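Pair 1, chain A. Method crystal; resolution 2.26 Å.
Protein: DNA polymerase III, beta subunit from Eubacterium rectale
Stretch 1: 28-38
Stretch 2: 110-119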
# COMPACT_ATOMS: atom_id res chain seq x y z
N MSE A 28 -2.74 -19.51 20.63
CA MSE A 28 -2.55 -19.03 22.00
C MSE A 28 -3.22 -17.67 22.18
O MSE A 28 -2.78 -16.69 21.59
CB MSE A 28 -1.05 -18.94 22.33
CG MSE A 28 -0.40 -20.25 22.77
SE MSE A 28 -0.71 -20.59 24.66
CE MSE A 28 0.72 -21.95 25.01
N ALA A 29 -4.29 -17.62 22.99
CA ALA A 29 -5.10 -16.42 23.23
C ALA A 29 -4.39 -15.31 24.06
O ALA A 29 -4.46 -14.16 23.63
CB ALA A 29 -6.40 -16.80 23.90
N ILE A 30 -3.73 -15.63 25.22
CA ILE A 30 -3.06 -14.59 26.04
C ILE A 30 -1.93 -13.91 25.22
O ILE A 30 -1.60 -12.75 25.51
CB ILE A 30 -2.54 -15.08 27.44
CG1 ILE A 30 -2.31 -13.90 28.44
CG2 ILE A 30 -1.31 -15.99 27.33
CD1 ILE A 30 -3.56 -13.26 29.07
N LEU A 31 -1.37 -14.60 24.18
CA LEU A 31 -0.32 -14.04 23.32
C LEU A 31 -0.87 -12.94 22.40
O LEU A 31 -0.09 -12.11 21.93
CB LEU A 31 0.39 -15.11 22.47
CG LEU A 31 1.20 -16.21 23.20
CD1 LEU A 31 2.11 -16.93 22.23
CD2 LEU A 31 2.02 -15.66 24.35
N GLU A 32 -2.20 -12.91 22.17
CA GLU A 32 -2.85 -11.87 21.37
C GLU A 32 -3.08 -10.58 22.20
O GLU A 32 -3.69 -9.65 21.68
CB GLU A 32 -4.19 -12.39 20.80
CG GLU A 32 -4.02 -13.32 19.61
N CYS A 33 -2.60 -10.54 23.48
CA CYS A 33 -2.76 -9.40 24.38
C CYS A 33 -1.49 -8.58 24.59
O CYS A 33 -0.37 -9.06 24.42
CB CYS A 33 -3.30 -9.85 25.74
SG CYS A 33 -4.93 -10.64 25.67
N ILE A 34 -1.70 -7.33 25.02
CA ILE A 34 -0.70 -6.39 25.48
C ILE A 34 -0.87 -6.34 27.00
O ILE A 34 -1.98 -6.13 27.48
CB ILE A 34 -0.82 -4.99 24.82
CG1 ILE A 34 -0.32 -5.02 23.37
CG2 ILE A 34 -0.04 -3.92 25.64
CD1 ILE A 34 -0.76 -3.85 22.55
N LEU A 35 0.20 -6.53 27.76
CA LEU A 35 0.12 -6.38 29.19
C LEU A 35 0.36 -4.92 29.60
O LEU A 35 1.32 -4.30 29.16
CB LEU A 35 1.14 -7.28 29.89
CG LEU A 35 1.03 -7.32 31.41
CD1 LEU A 35 -0.13 -8.19 31.84
CD2 LEU A 35 2.32 -7.80 32.02
N ILE A 36 -0.50 -4.40 30.48
CA ILE A 36 -0.29 -3.11 31.11
C ILE A 36 0.13 -3.42 32.54
O ILE A 36 -0.67 -3.96 33.31
CB ILE A 36 -1.49 -2.12 31.04
CG1 ILE A 36 -2.05 -1.98 29.61
CG2 ILE A 36 -1.10 -0.76 31.65
CD1 ILE A 36 -3.39 -1.36 29.58
N ASP A 37 1.40 -3.17 32.87
CA ASP A 37 1.91 -3.39 34.22
C ASP A 37 2.14 -2.04 34.88
O ASP A 37 3.06 -1.31 34.50
CB ASP A 37 3.19 -4.25 34.22
CG ASP A 37 3.64 -4.72 35.60
OD1 ASP A 37 3.38 -4.00 36.59
OD2 ASP A 37 4.26 -5.79 35.69
N ALA A 38 1.27 -1.69 35.81
CA ALA A 38 1.37 -0.47 36.59
C ALA A 38 1.38 -0.84 38.09
O ALA A 38 0.79 -0.14 38.91
CB ALA A 38 0.20 0.44 36.27
N GLY A 110 -10.89 -7.37 29.90
CA GLY A 110 -9.49 -7.74 29.89
C GLY A 110 -9.31 -9.14 30.44
O GLY A 110 -10.28 -9.87 30.66
N LYS A 111 -8.05 -9.52 30.64
CA LYS A 111 -7.65 -10.82 31.19
C LYS A 111 -6.69 -10.57 32.31
O LYS A 111 -6.05 -9.51 32.36
CB LYS A 111 -6.99 -11.70 30.11
CG LYS A 111 -7.97 -12.35 29.16
CD LYS A 111 -7.28 -13.29 28.18
CE LYS A 111 -8.26 -13.87 27.19
NZ LYS A 111 -7.84 -15.21 26.71
N SER A 112 -6.56 -11.55 33.22
CA SER A 112 -5.59 -11.44 34.30
C SER A 112 -4.17 -11.44 33.71
O SER A 112 -3.90 -12.15 32.73
CB SER A 112 -5.76 -12.60 35.28
OG SER A 112 -4.70 -12.61 36.23
N GLY A 113 -3.29 -10.65 34.32
CA GLY A 113 -1.89 -10.61 33.95
C GLY A 113 -1.12 -11.84 34.41
O GLY A 113 -0.02 -12.10 33.92
N ASP A 114 -1.71 -12.63 35.34
CA ASP A 114 -1.15 -13.88 35.89
C ASP A 114 -1.00 -14.99 34.82
O ASP A 114 -0.22 -15.92 35.02
CB ASP A 114 -2.02 -14.38 37.05
CG ASP A 114 -2.07 -13.45 38.25
N ASP A 115 -1.72 -14.87 33.70
CA ASP A 115 -1.68 -15.80 32.57
C ASP A 115 -0.54 -15.42 31.61
O ASP A 115 -0.06 -16.26 30.84
CB ASP A 115 -3.03 -15.78 31.84
N PHE A 116 -0.12 -14.13 31.66
CA PHE A 116 0.93 -13.55 30.82
C PHE A 116 2.32 -14.03 31.24
O PHE A 116 2.67 -13.95 32.43
CB PHE A 116 0.86 -12.00 30.86
CG PHE A 116 1.67 -11.29 29.80
CD1 PHE A 116 1.13 -11.04 28.54
CD2 PHE A 116 2.97 -10.86 30.05
CE1 PHE A 116 1.87 -10.39 27.55
CE2 PHE A 116 3.72 -10.22 29.06
CZ PHE A 116 3.16 -9.98 27.82
N SER A 117 3.12 -14.48 30.27
CA SER A 117 4.50 -14.91 30.50
C SER A 117 5.40 -13.68 30.32
O SER A 117 5.56 -13.18 29.20
CB SER A 117 4.88 -16.04 29.56
OG SER A 117 6.13 -16.58 29.95
N TYR A 118 5.92 -13.16 31.43
CA TYR A 118 6.75 -11.96 31.46
C TYR A 118 8.08 -12.18 30.80
O TYR A 118 8.59 -13.31 30.77
CB TYR A 118 7.01 -11.54 32.91
CG TYR A 118 5.90 -10.73 33.52
CD1 TYR A 118 4.69 -11.32 33.89
CD2 TYR A 118 6.09 -9.38 33.82
CE1 TYR A 118 3.68 -10.58 34.48
CE2 TYR A 118 5.09 -8.64 34.44
CZ TYR A 118 3.89 -9.25 34.78
OH TYR A 118 2.89 -8.53 35.38
N ILE A 119 8.67 -11.08 30.30
CA ILE A 119 10.00 -11.13 29.69
C ILE A 119 10.96 -11.55 30.80
O ILE A 119 10.89 -10.97 31.89
CB ILE A 119 10.35 -9.77 29.07
CG1 ILE A 119 9.44 -9.45 27.84
CG2 ILE A 119 11.84 -9.70 28.74
CD1 ILE A 119 9.41 -8.01 27.42

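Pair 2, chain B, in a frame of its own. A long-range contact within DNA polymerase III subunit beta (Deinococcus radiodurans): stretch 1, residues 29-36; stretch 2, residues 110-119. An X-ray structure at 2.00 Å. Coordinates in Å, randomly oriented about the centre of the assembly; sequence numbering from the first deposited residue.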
# COMPACT_ATOMS: atom_id res chain seq x y z
N PRO B 29 13.39 18.36 20.35
CA PRO B 29 14.38 18.04 19.32
C PRO B 29 15.11 16.71 19.52
O PRO B 29 15.63 16.17 18.56
CB PRO B 29 15.37 19.22 19.40
CG PRO B 29 15.23 19.76 20.77
CD PRO B 29 13.81 19.49 21.20
N LEU B 30 15.12 16.17 20.74
CA LEU B 30 15.83 14.92 21.03
C LEU B 30 14.92 13.70 21.00
O LEU B 30 15.41 12.59 20.95
CB LEU B 30 16.52 15.02 22.40
CG LEU B 30 17.92 15.62 22.38
CD1 LEU B 30 18.40 15.88 23.80
CD2 LEU B 30 18.88 14.70 21.62
N LEU B 31 13.61 13.90 21.04
CA LEU B 31 12.67 12.78 21.10
C LEU B 31 12.73 11.94 19.81
O LEU B 31 12.46 10.74 19.84
CB LEU B 31 11.26 13.28 21.37
CG LEU B 31 10.20 12.20 21.60
CD1 LEU B 31 10.59 11.24 22.71
CD2 LEU B 31 8.86 12.87 21.92
N THR B 32 13.12 12.57 18.71
CA THR B 32 13.24 11.91 17.41
C THR B 32 14.61 11.22 17.24
O THR B 32 14.86 10.63 16.19
CB THR B 32 13.05 12.93 16.27
OG1 THR B 32 13.91 14.05 16.49
CG2 THR B 32 11.62 13.43 16.25
N ALA B 33 15.47 11.31 18.25
CA ALA B 33 16.81 10.72 18.18
C ALA B 33 16.83 9.24 18.57
O ALA B 33 15.99 8.76 19.34
CB ALA B 33 17.77 11.49 19.06
N LEU B 34 17.80 8.54 18.00
CA LEU B 34 18.16 7.19 18.39
C LEU B 34 19.40 7.33 19.26
O LEU B 34 20.34 8.04 18.88
CB LEU B 34 18.50 6.37 17.14
CG LEU B 34 19.07 4.97 17.32
CD1 LEU B 34 17.98 4.04 17.85
CD2 LEU B 34 19.56 4.46 15.98
N LYS B 35 19.41 6.67 20.41
CA LYS B 35 20.62 6.60 21.20
C LYS B 35 21.37 5.32 20.86
O LYS B 35 20.77 4.25 20.71
CB LYS B 35 20.32 6.65 22.70
CG LYS B 35 21.58 6.64 23.55
CD LYS B 35 21.36 7.17 24.96
CE LYS B 35 21.00 6.09 25.95
NZ LYS B 35 20.69 6.66 27.30
N VAL B 36 22.68 5.45 20.67
CA VAL B 36 23.52 4.29 20.34
C VAL B 36 24.61 4.18 21.39
O VAL B 36 25.40 5.10 21.57
CB VAL B 36 24.16 4.38 18.94
CG1 VAL B 36 24.99 3.13 18.67
CG2 VAL B 36 23.09 4.56 17.88
N GLY B 110 23.90 14.36 17.62
CA GLY B 110 23.21 15.32 18.47
C GLY B 110 23.79 15.41 19.87
O GLY B 110 24.91 14.97 20.14
N ASP B 111 23.00 15.99 20.76
CA ASP B 111 23.43 16.26 22.13
C ASP B 111 23.16 15.04 23.01
O ASP B 111 22.17 15.00 23.71
CB ASP B 111 22.70 17.50 22.66
CG ASP B 111 23.27 18.03 23.98
OD1 ASP B 111 24.27 17.48 24.49
OD2 ASP B 111 22.70 19.01 24.49
N ILE B 112 24.06 14.06 22.97
CA ILE B 112 23.91 12.84 23.79
C ILE B 112 23.76 13.17 25.29
O ILE B 112 22.96 12.54 25.99
CB ILE B 112 25.12 11.90 23.56
CG1 ILE B 112 25.03 10.61 24.39
CG2 ILE B 112 26.42 12.60 23.92
CD1 ILE B 112 23.88 9.72 24.03
N GLU B 113 24.49 14.17 25.78
CA GLU B 113 24.42 14.57 27.20
C GLU B 113 23.01 14.96 27.64
O GLU B 113 22.66 14.76 28.80
CB GLU B 113 25.38 15.72 27.50
CG GLU B 113 26.86 15.40 27.29
CD GLU B 113 27.36 14.29 28.19
OE1 GLU B 113 27.95 14.60 29.26
OE2 GLU B 113 27.16 13.10 27.85
N ALA B 114 22.21 15.49 26.73
CA ALA B 114 20.85 15.90 27.05
C ALA B 114 19.80 14.80 26.85
O ALA B 114 18.64 15.01 27.18
CB ALA B 114 20.47 17.13 26.23
N TYR B 115 20.19 13.65 26.28
CA TYR B 115 19.24 12.54 26.09
C TYR B 115 19.05 11.77 27.41
O TYR B 115 20.04 11.47 28.08
CB TYR B 115 19.70 11.58 24.97
CG TYR B 115 18.58 10.68 24.50
CD1 TYR B 115 18.29 9.50 25.16
CD2 TYR B 115 17.77 11.05 23.43
CE1 TYR B 115 17.23 8.68 24.76
CE2 TYR B 115 16.72 10.25 23.03
CZ TYR B 115 16.45 9.06 23.70
OH TYR B 115 15.40 8.27 23.31
N PRO B 116 17.80 11.44 27.79
CA PRO B 116 17.55 10.82 29.10
C PRO B 116 18.17 9.44 29.26
O PRO B 116 18.15 8.66 28.32
CB PRO B 116 16.02 10.68 29.14
CG PRO B 116 15.62 10.61 27.71
CD PRO B 116 16.52 11.62 27.06
N PRO B 117 18.70 9.12 30.46
CA PRO B 117 19.13 7.75 30.69
C PRO B 117 17.91 6.84 30.71
O PRO B 117 16.97 7.10 31.47
CB PRO B 117 19.78 7.81 32.07
CG PRO B 117 19.10 8.95 32.76
CD PRO B 117 18.82 9.95 31.67
N LEU B 118 17.89 5.84 29.84
CA LEU B 118 16.81 4.86 29.83
C LEU B 118 17.32 3.61 30.54
O LEU B 118 18.39 3.12 30.23
CB LEU B 118 16.39 4.52 28.39
CG LEU B 118 15.89 5.69 27.54
CD1 LEU B 118 15.72 5.27 26.08
CD2 LEU B 118 14.60 6.26 28.11
N SER B 119 16.54 3.10 31.51
CA SER B 119 16.94 1.95 32.33
C SER B 119 15.98 0.80 32.12
O SER B 119 14.77 0.97 32.25
CB SER B 119 16.94 2.30 33.83
OG SER B 119 18.21 2.74 34.28
O HOH W 1 13.87 8.68 21.13

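What backbone arrangement do the two contacts share? In each, a short helical turn leads into a strand, and a loop of the second stretch, itself briefly helical, lies across this corner. Fourteen central residues superpose with an RMSD of 0.7 Å. The turn is closed by matching backbone hydrogen bonds, C33(A) N to I30(A) O at 3.2 Å and A33(B) N to L30(B) O at 3.0 Å. In the loop, F116(A) N bonds to G113(A) O and Y115(B) N to I112(B) O, both at 3.0 Å. At strand position 35, L35(A) and K35(B) both point their CA-to-CB bonds toward the loop.

Which side chains hold the centre? F116(A) matches Y115(B), with CA atoms 0.3 Å apart and chi1 t in both. In pair 1, L35(A) CB sits 3.8 Å from the F116(A) ring centroid, almost on the ring normal, a CH-pi contact. In pair 2, K35(B) CB likewise lies over one face of the Y115(B) ring. The tyrosine adds a hydroxyl: a water oxygen lies 2.7 Å from Y115(B) OH and 2.8 Å from each of L31(B) O and A33(B) O, within hydrogen-bonding reach of all three, so it links the ring to the turn and the start of the strand.

How do a leucine and a lysine fill the same strand position? Both take chi1 t. L35(A) ends in two methyls: its CD1 lies 3.7 Å from G113(A) CA, while its CD2 lies 3.7 Å from F116(A) CD2 and 3.5 Å from Y118(A) CZ. The lysine packs with its aliphatic part, K35(B) CD lying 3.7 Å from I112(B) CD1, then sends its amine on to a weak hydrogen bond, K35(B) NZ to P116(B) O at 3.4 Å. G113(A) and I112(B) are matched positions; an ideal CB on the glycine would lie only 3.1 Å from L35(A) CD1, so the leucine uses space that a side chain there would crowd.

What happens at the two ends of the contact? Near the turn, I30(A) and L30(B) fill nearly the same volume, their side-chain centres 0.6 Å apart, despite chi1 t in one and m in the other. I30(A) CD1 meets D115(A) CB at 3.8 Å, and L30(B) CD1 meets A114(B) CB at 3.4 Å. K111(A) adds its aliphatic chain, with CD 3.8 Å from I30(A) CD1; the matching G110(B) has no side chain to offer. Farther along, Y118(A) OH donates to D37(A) OD2 at 3.1 Å, whereas the matching P117(B) has no hydroxyl to donate.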